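Local structure of periplasmic binding protein/LacI transcriptional regulator (Alkaliphilus metalliredigens, 3CTP) at residues Cys172-Ile178 / Tyr232-Phe238; Met226-Val230 / Ala249-Val255; Ile257-Ile263 / Glu321-Ser325. The protein binds the sugar beta-D-xylulofuranose in the cleft of a LacI-type sensor domain and probably acts as a DNA-binding transcriptional repressor. The contacts are given in a common frame with arbitrary orientation. Numbering follows the deposited sequence.

Contact 1 (Cys172-Ile178 / Tyr232-Phe238); sequences CRKILHI and YDGIFVF. With NA (sodium ion), chain D.
Two neighbouring parallel strands, 175-178 and 234-237, pair as the inner strands of the parallel sheet in one subdomain of the Rossmann-like fold of periplasmic binding proteins and LacI-family regulators. Both are extended; their axes approach to 4.7 Å at 16°, with I175 opposite G234, L176 opposite I235, H177 opposite F236 and I178 opposite V237. The ladder runs L176 N to G234 O (3.1 Å), F236 N to L176 O (2.9 Å) and I178 N to F236 O (2.9 Å), ending in a weak bond from F238 N to I178 O (3.0 Å). Before the strands, R173 (phi/psi -128/-31) and D233 (-80/-39) leave the extended path. D233 points toward the other segment (chi1 m): its OD2 accepts R173 N at 2.8 Å and K174 N at 2.9 Å, while D233 N donates to K174 O at 2.7 Å. A CB on G234 would collide with C172 SG. L176 CB stands over the Y232 ring, 3.7 Å from its centroid, a CH-pi contact. On that face L176, I178, I235 and V237 form an aliphatic layer. On the other, H177 (chi1 t) donates from ND1 to F236 O at 2.8 Å, its ring nearly parallel to that of F236 but slid aside, centroids 4.6 Å apart. Y232 O binds sodium at 2.4 Å. The F238 side chain, just past strand 234-237, is about 4 Å from the bound sugar. Helix 185-200 packs on the H177 and F236 face through F194, helix 240-252 touches I178 and V237 on the other, and strands 206-209 and 262-264 flank the pair.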
loop_
_atom_site.group_PDB
_atom_site.type_symbol
_atom_site.label_atom_id
_atom_site.label_comp_id
_atom_site.label_asym_id
_atom_site.label_seq_id
_atom_site.Cartn_x
_atom_site.Cartn_y
_atom_site.Cartn_z
ATOM N N CYS A 172 -17.023 -24.908 -12.120
ATOM C CA CYS A 172 -15.804 -25.457 -11.552
ATOM C C CYS A 172 -16.117 -26.662 -10.674
ATOM O O CYS A 172 -17.040 -26.614 -9.845
ATOM C CB CYS A 172 -15.106 -24.411 -10.687
ATOM S SG CYS A 172 -14.541 -22.973 -11.629
ATOM N N ARG A 173 -15.321 -27.720 -10.840
ATOM C CA ARG A 173 -15.467 -28.907 -10.003
ATOM C C ARG A 173 -14.155 -29.343 -9.347
ATOM O O ARG A 173 -14.181 -29.910 -8.256
ATOM C CB ARG A 173 -16.074 -30.077 -10.802
ATOM C CG ARG A 173 -17.452 -29.760 -11.409
ATOM C CD ARG A 173 -18.534 -29.597 -10.337
ATOM N NE ARG A 173 -19.876 -29.350 -10.886
ATOM C CZ ARG A 173 -20.401 -28.152 -11.126
ATOM N NH1 ARG A 173 -21.631 -28.069 -11.631
ATOM N NH2 ARG A 173 -19.708 -27.026 -10.880
ATOM N N LYS A 174 -13.025 -29.093 -10.004
ATOM C CA LYS A 174 -11.723 -29.265 -9.383
ATOM C C LYS A 174 -11.357 -27.908 -8.808
ATOM O O LYS A 174 -11.021 -27.005 -9.546
ATOM C CB LYS A 174 -10.678 -29.659 -10.412
ATOM C CG LYS A 174 -10.931 -31.029 -11.081
ATOM C CD LYS A 174 -10.038 -31.205 -12.310
ATOM C CE LYS A 174 -10.266 -32.562 -12.984
ATOM N NZ LYS A 174 -9.274 -32.784 -14.078
ATOM N N ILE A 175 -11.416 -27.786 -7.488
ATOM C CA ILE A 175 -11.299 -26.470 -6.839
ATOM C C ILE A 175 -10.221 -26.448 -5.770
ATOM O O ILE A 175 -10.101 -27.401 -4.993
ATOM C CB ILE A 175 -12.660 -26.098 -6.245
ATOM C CG1 ILE A 175 -13.637 -25.828 -7.395
ATOM C CG2 ILE A 175 -12.566 -24.892 -5.288
ATOM C CD1 ILE A 175 -15.095 -25.692 -6.937
ATOM N N LEU A 176 -9.456 -25.344 -5.748
ATOM C CA LEU A 176 -8.422 -25.116 -4.746
ATOM C C LEU A 176 -8.800 -23.885 -3.952
ATOM O O LEU A 176 -9.245 -22.877 -4.535
ATOM C CB LEU A 176 -7.106 -24.800 -5.466
ATOM C CG LEU A 176 -5.919 -24.331 -4.616
ATOM C CD1 LEU A 176 -5.486 -25.408 -3.635
ATOM C CD2 LEU A 176 -4.743 -23.970 -5.511
ATOM N N HIS A 177 -8.597 -23.935 -2.640
ATOM C CA HIS A 177 -8.687 -22.700 -1.828
ATOM C C HIS A 177 -7.311 -22.454 -1.219
ATOM O O HIS A 177 -6.778 -23.316 -0.513
ATOM C CB HIS A 177 -9.752 -22.826 -0.731
ATOM C CG HIS A 177 -9.763 -21.680 0.238
ATOM N ND1 HIS A 177 -9.538 -20.381 -0.158
ATOM C CD2 HIS A 177 -9.984 -21.635 1.573
ATOM C CE1 HIS A 177 -9.611 -19.576 0.903
ATOM N NE2 HIS A 177 -9.894 -20.312 1.959
ATOM N N ILE A 178 -6.723 -21.305 -1.565
ATOM C CA ILE A 178 -5.503 -20.853 -0.916
ATOM C C ILE A 178 -5.983 -20.066 0.291
ATOM O O ILE A 178 -6.540 -18.957 0.142
ATOM C CB ILE A 178 -4.665 -20.003 -1.855
ATOM C CG1 ILE A 178 -4.208 -20.928 -3.003
ATOM C CG2 ILE A 178 -3.435 -19.425 -1.099
ATOM C CD1 ILE A 178 -3.411 -20.263 -4.120
ATOM N N TYR A 232 -6.422 -27.088 -11.822
ATOM C CA TYR A 232 -7.694 -26.774 -11.169
ATOM C C TYR A 232 -8.619 -26.022 -12.119
ATOM O O TYR A 232 -8.144 -25.341 -13.027
ATOM C CB TYR A 232 -7.457 -25.915 -9.907
ATOM C CG TYR A 232 -6.779 -26.716 -8.798
ATOM C CD1 TYR A 232 -7.509 -27.593 -8.019
ATOM C CD2 TYR A 232 -5.402 -26.617 -8.580
ATOM C CE1 TYR A 232 -6.903 -28.344 -7.005
ATOM C CE2 TYR A 232 -4.773 -27.370 -7.592
ATOM C CZ TYR A 232 -5.537 -28.232 -6.803
ATOM O OH TYR A 232 -4.955 -28.989 -5.814
ATOM N N ASP A 233 -9.928 -26.139 -11.899
ATOM C CA ASP A 233 -10.907 -25.350 -12.652
ATOM C C ASP A 233 -10.991 -23.940 -12.066
ATOM O O ASP A 233 -11.152 -22.963 -12.805
ATOM C CB ASP A 233 -12.321 -25.972 -12.562
ATOM C CG ASP A 233 -12.419 -27.353 -13.189
ATOM O OD1 ASP A 233 -11.647 -27.646 -14.124
ATOM O OD2 ASP A 233 -13.289 -28.138 -12.733
ATOM N N GLY A 234 -10.923 -23.841 -10.739
ATOM C CA GLY A 234 -11.118 -22.551 -10.086
ATOM C C GLY A 234 -10.310 -22.495 -8.803
ATOM O O GLY A 234 -10.096 -23.523 -8.155
ATOM N N ILE A 235 -9.904 -21.288 -8.426
ATOM C CA ILE A 235 -9.129 -21.087 -7.203
ATOM C C ILE A 235 -9.743 -19.924 -6.448
ATOM O O ILE A 235 -9.963 -18.855 -7.041
ATOM C CB ILE A 235 -7.678 -20.706 -7.553
ATOM C CG1 ILE A 235 -7.028 -21.806 -8.391
ATOM C CG2 ILE A 235 -6.856 -20.514 -6.260
ATOM C CD1 ILE A 235 -5.662 -21.412 -8.934
ATOM N N PHE A 236 -10.008 -20.118 -5.154
ATOM C CA PHE A 236 -10.430 -19.026 -4.280
ATOM C C PHE A 236 -9.220 -18.675 -3.420
ATOM O O PHE A 236 -8.689 -19.545 -2.724
ATOM C CB PHE A 236 -11.602 -19.506 -3.381
ATOM C CG PHE A 236 -11.997 -18.541 -2.270
ATOM C CD1 PHE A 236 -12.025 -17.174 -2.486
ATOM C CD2 PHE A 236 -12.401 -19.042 -1.016
ATOM C CE1 PHE A 236 -12.392 -16.295 -1.451
ATOM C CE2 PHE A 236 -12.767 -18.167 0.036
ATOM C CZ PHE A 236 -12.784 -16.793 -0.195
ATOM N N VAL A 237 -8.774 -17.420 -3.498
ATOM C CA VAL A 237 -7.630 -16.979 -2.698
ATOM C C VAL A 237 -8.104 -16.049 -1.591
ATOM O O VAL A 237 -8.988 -15.214 -1.800
ATOM C CB VAL A 237 -6.585 -16.243 -3.569
ATOM C CG1 VAL A 237 -5.316 -16.008 -2.737
ATOM C CG2 VAL A 237 -6.254 -17.059 -4.824
ATOM N N PHE A 238 -7.526 -16.202 -0.404
ATOM C CA PHE A 238 -8.096 -15.562 0.789
ATOM C C PHE A 238 -8.172 -14.046 0.756
ATOM O O PHE A 238 -8.969 -13.462 1.504
ATOM C CB PHE A 238 -7.367 -16.034 2.068
ATOM C CG PHE A 238 -5.923 -15.573 2.166
ATOM C CD1 PHE A 238 -5.601 -14.402 2.857
ATOM C CD2 PHE A 238 -4.894 -16.339 1.632
ATOM C CE1 PHE A 238 -4.281 -14.013 2.951
ATOM C CE2 PHE A 238 -3.568 -15.957 1.739
ATOM C CZ PHE A 238 -3.264 -14.788 2.408
HETATM NA NA NA D . -7.550 -25.643 -15.368
HETATM O O HOH W 1 -9.532 -26.611 -15.810
HETATM O O HOH W 2 -6.934 -26.819 -17.174
#

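Contact 2 (Met226-Val230 / Ala249-Val255). With NA (sodium ion), chain D.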
loop_
_atom_site.group_PDB
_atom_site.type_symbol
_atom_site.label_atom_id
_atom_site.label_comp_id
_atom_site.label_asym_id
_atom_site.label_seq_id
_atom_site.Cartn_x
_atom_site.Cartn_y
_atom_site.Cartn_z
ATOM N N MET A 226 3.936 -25.885 -8.316
ATOM C CA MET A 226 3.223 -24.819 -9.001
ATOM C C MET A 226 2.732 -25.315 -10.357
ATOM O O MET A 226 1.692 -24.890 -10.851
ATOM C CB MET A 226 4.165 -23.627 -9.192
ATOM C CG MET A 226 3.525 -22.375 -9.753
ATOM S SD MET A 226 2.339 -21.575 -8.674
ATOM C CE MET A 226 1.128 -21.096 -9.929
ATOM N N LYS A 227 3.481 -26.226 -10.967
ATOM C CA LYS A 227 3.121 -26.708 -12.316
ATOM C C LYS A 227 1.742 -27.391 -12.381
ATOM O O LYS A 227 1.143 -27.501 -13.463
ATOM C CB LYS A 227 4.207 -27.646 -12.842
ATOM C CG LYS A 227 4.196 -29.022 -12.203
ATOM C CD LYS A 227 5.273 -29.926 -12.832
ATOM C CE LYS A 227 5.677 -31.051 -11.893
ATOM N NZ LYS A 227 6.829 -31.836 -12.447
ATOM N N ASP A 228 1.239 -27.840 -11.233
ATOM C CA ASP A 228 -0.032 -28.552 -11.173
ATOM C C ASP A 228 -1.227 -27.601 -10.965
ATOM O O ASP A 228 -2.380 -28.022 -11.072
ATOM C CB ASP A 228 -0.037 -29.543 -10.002
ATOM C CG ASP A 228 0.959 -30.675 -10.171
ATOM O OD1 ASP A 228 1.401 -30.944 -11.312
ATOM O OD2 ASP A 228 1.291 -31.307 -9.143
ATOM N N ILE A 229 -0.967 -26.333 -10.646
ATOM C CA ILE A 229 -2.060 -25.441 -10.236
ATOM C C ILE A 229 -2.985 -25.160 -11.410
ATOM O O ILE A 229 -4.192 -24.982 -11.237
ATOM C CB ILE A 229 -1.482 -24.130 -9.656
ATOM C CG1 ILE A 229 -0.650 -24.428 -8.404
ATOM C CG2 ILE A 229 -2.563 -23.090 -9.384
ATOM C CD1 ILE A 229 -1.441 -24.962 -7.224
ATOM N N VAL A 230 -2.427 -25.122 -12.621
ATOM C CA VAL A 230 -3.251 -24.883 -13.792
ATOM C C VAL A 230 -4.297 -25.981 -13.943
ATOM O O VAL A 230 -5.300 -25.791 -14.642
ATOM C CB VAL A 230 -2.417 -24.788 -15.089
ATOM C CG1 VAL A 230 -1.810 -26.129 -15.424
ATOM C CG2 VAL A 230 -3.302 -24.298 -16.250
ATOM N N ALA A 249 2.235 -15.597 -10.634
ATOM C CA ALA A 249 2.925 -16.884 -10.795
ATOM C C ALA A 249 2.346 -17.672 -11.950
ATOM O O ALA A 249 3.086 -18.279 -12.718
ATOM C CB ALA A 249 2.853 -17.698 -9.527
ATOM N N LEU A 250 1.023 -17.692 -12.063
ATOM C CA LEU A 250 0.370 -18.401 -13.180
ATOM C C LEU A 250 0.747 -17.768 -14.515
ATOM O O LEU A 250 1.067 -18.489 -15.489
ATOM C CB LEU A 250 -1.156 -18.390 -12.988
ATOM C CG LEU A 250 -1.682 -19.305 -11.874
ATOM C CD1 LEU A 250 -3.132 -19.010 -11.549
ATOM C CD2 LEU A 250 -1.513 -20.792 -12.233
ATOM N N LYS A 251 0.734 -16.429 -14.577
ATOM C CA LYS A 251 1.097 -15.729 -15.824
ATOM C C LYS A 251 2.538 -16.064 -16.249
ATOM O O LYS A 251 2.826 -16.225 -17.458
ATOM C CB LYS A 251 0.936 -14.204 -15.656
ATOM C CG LYS A 251 -0.504 -13.708 -15.654
ATOM C CD LYS A 251 -0.534 -12.235 -15.244
ATOM C CE LYS A 251 -1.930 -11.642 -15.299
ATOM N NZ LYS A 251 -1.877 -10.160 -15.038
ATOM N N LYS A 252 3.448 -16.156 -15.284
ATOM C CA LYS A 252 4.849 -16.468 -15.600
ATOM C C LYS A 252 4.956 -17.831 -16.281
ATOM O O LYS A 252 5.909 -18.090 -17.030
ATOM C CB LYS A 252 5.707 -16.459 -14.342
ATOM C CG LYS A 252 5.905 -15.094 -13.699
ATOM C CD LYS A 252 6.550 -14.113 -14.658
ATOM C CE LYS A 252 7.233 -12.982 -13.906
ATOM N NZ LYS A 252 7.479 -11.807 -14.790
ATOM N N ARG A 253 3.984 -18.700 -16.029
ATOM C CA ARG A 253 4.007 -20.044 -16.604
ATOM C C ARG A 253 3.169 -20.094 -17.873
ATOM O O ARG A 253 2.908 -21.169 -18.394
ATOM C CB ARG A 253 3.442 -21.087 -15.638
ATOM C CG ARG A 253 3.620 -20.838 -14.168
ATOM C CD ARG A 253 4.432 -21.935 -13.512
ATOM N NE ARG A 253 4.226 -23.259 -14.090
ATOM C CZ ARG A 253 5.120 -24.242 -14.007
ATOM N NH1 ARG A 253 6.265 -24.041 -13.366
ATOM N NH2 ARG A 253 4.874 -25.421 -14.559
ATOM N N GLY A 254 2.699 -18.947 -18.342
ATOM C CA GLY A 254 1.914 -18.906 -19.573
ATOM C C GLY A 254 0.468 -19.332 -19.440
ATOM O O GLY A 254 -0.193 -19.630 -20.440
ATOM N N VAL A 255 -0.045 -19.346 -18.211
ATOM C CA VAL A 255 -1.422 -19.780 -17.960
ATOM C C VAL A 255 -2.405 -18.686 -18.356
ATOM O O VAL A 255 -2.159 -17.503 -18.096
ATOM C CB VAL A 255 -1.608 -20.194 -16.468
ATOM C CG1 VAL A 255 -3.073 -20.437 -16.134
ATOM C CG2 VAL A 255 -0.811 -21.440 -16.176
HETATM NA NA NA D . -7.550 -25.643 -15.368
HETATM O O HOH W 2 -6.934 -26.819 -17.174
HETATM O O HOH W 1 -9.532 -26.611 -15.810
#
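A Schellman motif ends helix 240-252 within this contact, with V255 N to L250 O at 3.1 Å, G254 N to K251 O at 2.9 Å and G254 at positive phi. The chain thereby turns V255 toward the loop segment 226-230, and its CG2 packs on V230 CG2 at 3.8 Å. That segment has helical phi/psi, with I229 N bonded to M226 O at 3.0 Å. M226 reaches across so that its CE is 3.5 Å from L250 CD2 and 3.8 Å from A249 CB; L250 CD2 also meets I229 CG2 at 3.8 Å. At the exposed edge M226 CG lies 3.9 Å from R253 CD. V230 O is a sodium ligand at 2.4 Å. K252 faces the dimer partner, in a salt bridge with E321 of the second subunit. Between the two segments, attachment therefore rests on van der Waals packing of aliphatic side chains, the M226 methyl and the R253 side chain, with no hydrogen bond between them.

Contact 3 (Ile257-Ile263 / Glu321-Ser325); sequences IPQEVQI and ETTIS. With NA (sodium ion), chain D.
The loop 257-261 supplies one ligand of the sodium site, E260 O at 2.2 Å, and leads into edge strand 262-264, against which the last modelled residues, 321-325, are laid. I257-P258 is a cis peptide bond, turning the chain so that the proline ring faces 321-325: P258 CG lies 3.4 Å from E321 O, and P258 CB 4.0 Å from I324 CG2. T322 (phi/psi -87/1) breaks the extension before extended T323 and I324. The closest CA pairs are P258 with T322 and Q262 with T323, both 5.0 Å. Three hydrogen bonds join the segments. I263 N donates to T322 O at 2.9 Å; T322 OG1 (chi1 p) donates to I263 O at 2.7 Å; and I324 N donates to Q262 OE1 at 2.9 Å, the Q262 side chain being m, t. The last two use side chains in place of main-chain partners, so 321-325 is fastened to the strand without becoming a regular strand of the sheet. I257 CG2 touches T322 CB at 3.9 Å. T322 OG1 also receives T280 N, and T323 OG1 bonds T280 and H166. Backbone bonds tie Q262 to D233 and to I235, the latter in strand 234-237; I257, I263 and T322 pack on helix 240-252.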
loop_
_atom_site.group_PDB
_atom_site.type_symbol
_atom_site.label_atom_id
_atom_site.label_comp_id
_atom_site.label_asym_id
_atom_site.label_seq_id
_atom_site.Cartn_x
_atom_site.Cartn_y
_atom_site.Cartn_z
ATOM N N ILE A 257 -5.946 -16.914 -17.929
ATOM C CA ILE A 257 -7.047 -16.721 -16.984
ATOM C C ILE A 257 -8.053 -15.821 -17.695
ATOM O O ILE A 257 -7.679 -14.767 -18.200
ATOM C CB ILE A 257 -6.516 -16.018 -15.722
ATOM C CG1 ILE A 257 -5.460 -16.893 -15.033
ATOM C CG2 ILE A 257 -7.640 -15.702 -14.743
ATOM C CD1 ILE A 257 -4.587 -16.116 -14.031
ATOM N N PRO A 258 -9.332 -16.218 -17.724
ATOM C CA PRO A 258 -9.955 -17.349 -17.034
ATOM C C PRO A 258 -10.099 -18.611 -17.886
ATOM O O PRO A 258 -10.751 -19.562 -17.450
ATOM C CB PRO A 258 -11.368 -16.824 -16.771
ATOM C CG PRO A 258 -11.661 -15.978 -17.971
ATOM C CD PRO A 258 -10.342 -15.355 -18.370
ATOM N N GLN A 259 -9.515 -18.608 -19.085
ATOM C CA GLN A 259 -9.698 -19.733 -20.019
ATOM C C GLN A 259 -9.246 -21.072 -19.445
ATOM O O GLN A 259 -9.883 -22.107 -19.673
ATOM C CB GLN A 259 -8.940 -19.475 -21.323
ATOM C CG GLN A 259 -9.497 -18.334 -22.148
ATOM C CD GLN A 259 -8.808 -17.016 -21.871
ATOM O OE1 GLN A 259 -8.351 -16.759 -20.759
ATOM N NE2 GLN A 259 -8.720 -16.166 -22.901
ATOM N N GLU A 260 -8.143 -21.059 -18.707
ATOM C CA GLU A 260 -7.594 -22.297 -18.189
ATOM C C GLU A 260 -7.891 -22.479 -16.706
ATOM O O GLU A 260 -7.984 -23.606 -16.210
ATOM C CB GLU A 260 -6.090 -22.309 -18.405
ATOM C CG GLU A 260 -5.737 -22.436 -19.882
ATOM C CD GLU A 260 -4.274 -22.677 -20.102
ATOM O OE1 GLU A 260 -3.479 -21.738 -19.933
ATOM O OE2 GLU A 260 -3.921 -23.817 -20.483
ATOM N N VAL A 261 -8.003 -21.373 -15.980
ATOM C CA VAL A 261 -8.348 -21.481 -14.576
ATOM C C VAL A 261 -9.021 -20.182 -14.181
ATOM O O VAL A 261 -8.632 -19.108 -14.673
ATOM C CB VAL A 261 -7.118 -21.753 -13.723
ATOM C CG1 VAL A 261 -6.158 -20.626 -13.869
ATOM C CG2 VAL A 261 -7.521 -21.939 -12.236
ATOM N N GLN A 262 -10.053 -20.285 -13.348
ATOM C CA GLN A 262 -10.794 -19.100 -12.884
ATOM C C GLN A 262 -10.328 -18.758 -11.483
ATOM O O GLN A 262 -9.953 -19.663 -10.740
ATOM C CB GLN A 262 -12.285 -19.368 -12.870
ATOM C CG GLN A 262 -12.842 -19.755 -14.272
ATOM C CD GLN A 262 -14.342 -19.853 -14.258
ATOM O OE1 GLN A 262 -15.027 -18.906 -13.887
ATOM N NE2 GLN A 262 -14.870 -21.035 -14.613
ATOM N N ILE A 263 -10.356 -17.466 -11.135
ATOM C CA ILE A 263 -9.816 -16.998 -9.838
ATOM C C ILE A 263 -10.842 -16.075 -9.202
ATOM O O ILE A 263 -11.400 -15.190 -9.872
ATOM C CB ILE A 263 -8.524 -16.157 -10.031
ATOM C CG1 ILE A 263 -7.546 -16.843 -10.999
ATOM C CG2 ILE A 263 -7.887 -15.830 -8.671
ATOM C CD1 ILE A 263 -6.912 -18.077 -10.469
ATOM N N GLU A 321 -13.237 -10.090 -14.523
ATOM C CA GLU A 321 -12.790 -10.828 -15.711
ATOM C C GLU A 321 -12.099 -12.157 -15.427
ATOM O O GLU A 321 -11.851 -12.936 -16.360
ATOM C CB GLU A 321 -11.861 -9.946 -16.568
ATOM C CG GLU A 321 -12.527 -8.721 -17.210
ATOM C CD GLU A 321 -11.507 -7.723 -17.779
ATOM O OE1 GLU A 321 -10.357 -7.662 -17.286
ATOM O OE2 GLU A 321 -11.857 -6.985 -18.724
ATOM N N THR A 322 -11.786 -12.443 -14.155
ATOM C CA THR A 322 -11.119 -13.713 -13.852
ATOM C C THR A 322 -12.068 -14.897 -13.622
ATOM O O THR A 322 -11.620 -16.013 -13.312
ATOM C CB THR A 322 -10.195 -13.578 -12.631
ATOM O OG1 THR A 322 -10.981 -13.129 -11.537
ATOM C CG2 THR A 322 -9.103 -12.535 -12.908
ATOM N N THR A 323 -13.376 -14.660 -13.748
ATOM C CA THR A 323 -14.333 -15.770 -13.827
ATOM C C THR A 323 -15.151 -15.549 -15.088
ATOM O O THR A 323 -15.264 -14.419 -15.572
ATOM C CB THR A 323 -15.253 -15.849 -12.594
ATOM O OG1 THR A 323 -15.881 -14.573 -12.379
ATOM C CG2 THR A 323 -14.430 -16.196 -11.375
ATOM N N ILE A 324 -15.687 -16.638 -15.630
ATOM C CA ILE A 324 -16.339 -16.583 -16.940
ATOM C C ILE A 324 -17.772 -16.099 -16.822
ATOM O O ILE A 324 -18.417 -16.309 -15.804
ATOM C CB ILE A 324 -16.343 -17.963 -17.571
ATOM C CG1 ILE A 324 -17.044 -18.948 -16.633
ATOM C CG2 ILE A 324 -14.903 -18.406 -17.895
ATOM C CD1 ILE A 324 -17.038 -20.413 -17.117
ATOM N N SER A 325 -18.268 -15.457 -17.880
ATOM C CA SER A 325 -19.643 -14.977 -17.923
ATOM C C SER A 325 -20.181 -15.061 -19.345
ATOM O O SER A 325 -19.398 -15.120 -20.293
ATOM C CB SER A 325 -19.720 -13.535 -17.425
ATOM O OG SER A 325 -19.515 -13.468 -16.023
HETATM NA NA NA D . -7.550 -25.643 -15.368
HETATM O O HOH W 2 -6.934 -26.819 -17.174
HETATM O O HOH W 1 -9.532 -26.611 -15.810
#

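From the N terminus, contact 1 closes a loop of 53 residues, holding helix 185-200 and strand 206-209, when 232-238 pairs with 172-178. Segment 226-230 opens contact 2 before that loop has closed, and 249-255 completes it afterwards, so contacts 1 and 2 cross. Contact 3 follows both in series, joining 257-263 to the last modelled residues, 321-325, over 57 intervening residues. I229 packs on L176 and I235 between contacts 1 and 2, L250 meets I263 between contacts 2 and 3, and Q262 pairs with the D233-I235 backbone between contacts 1 and 3. One sodium ion joins all three through V230 O, Y232 O and E260 O, completed by two waters.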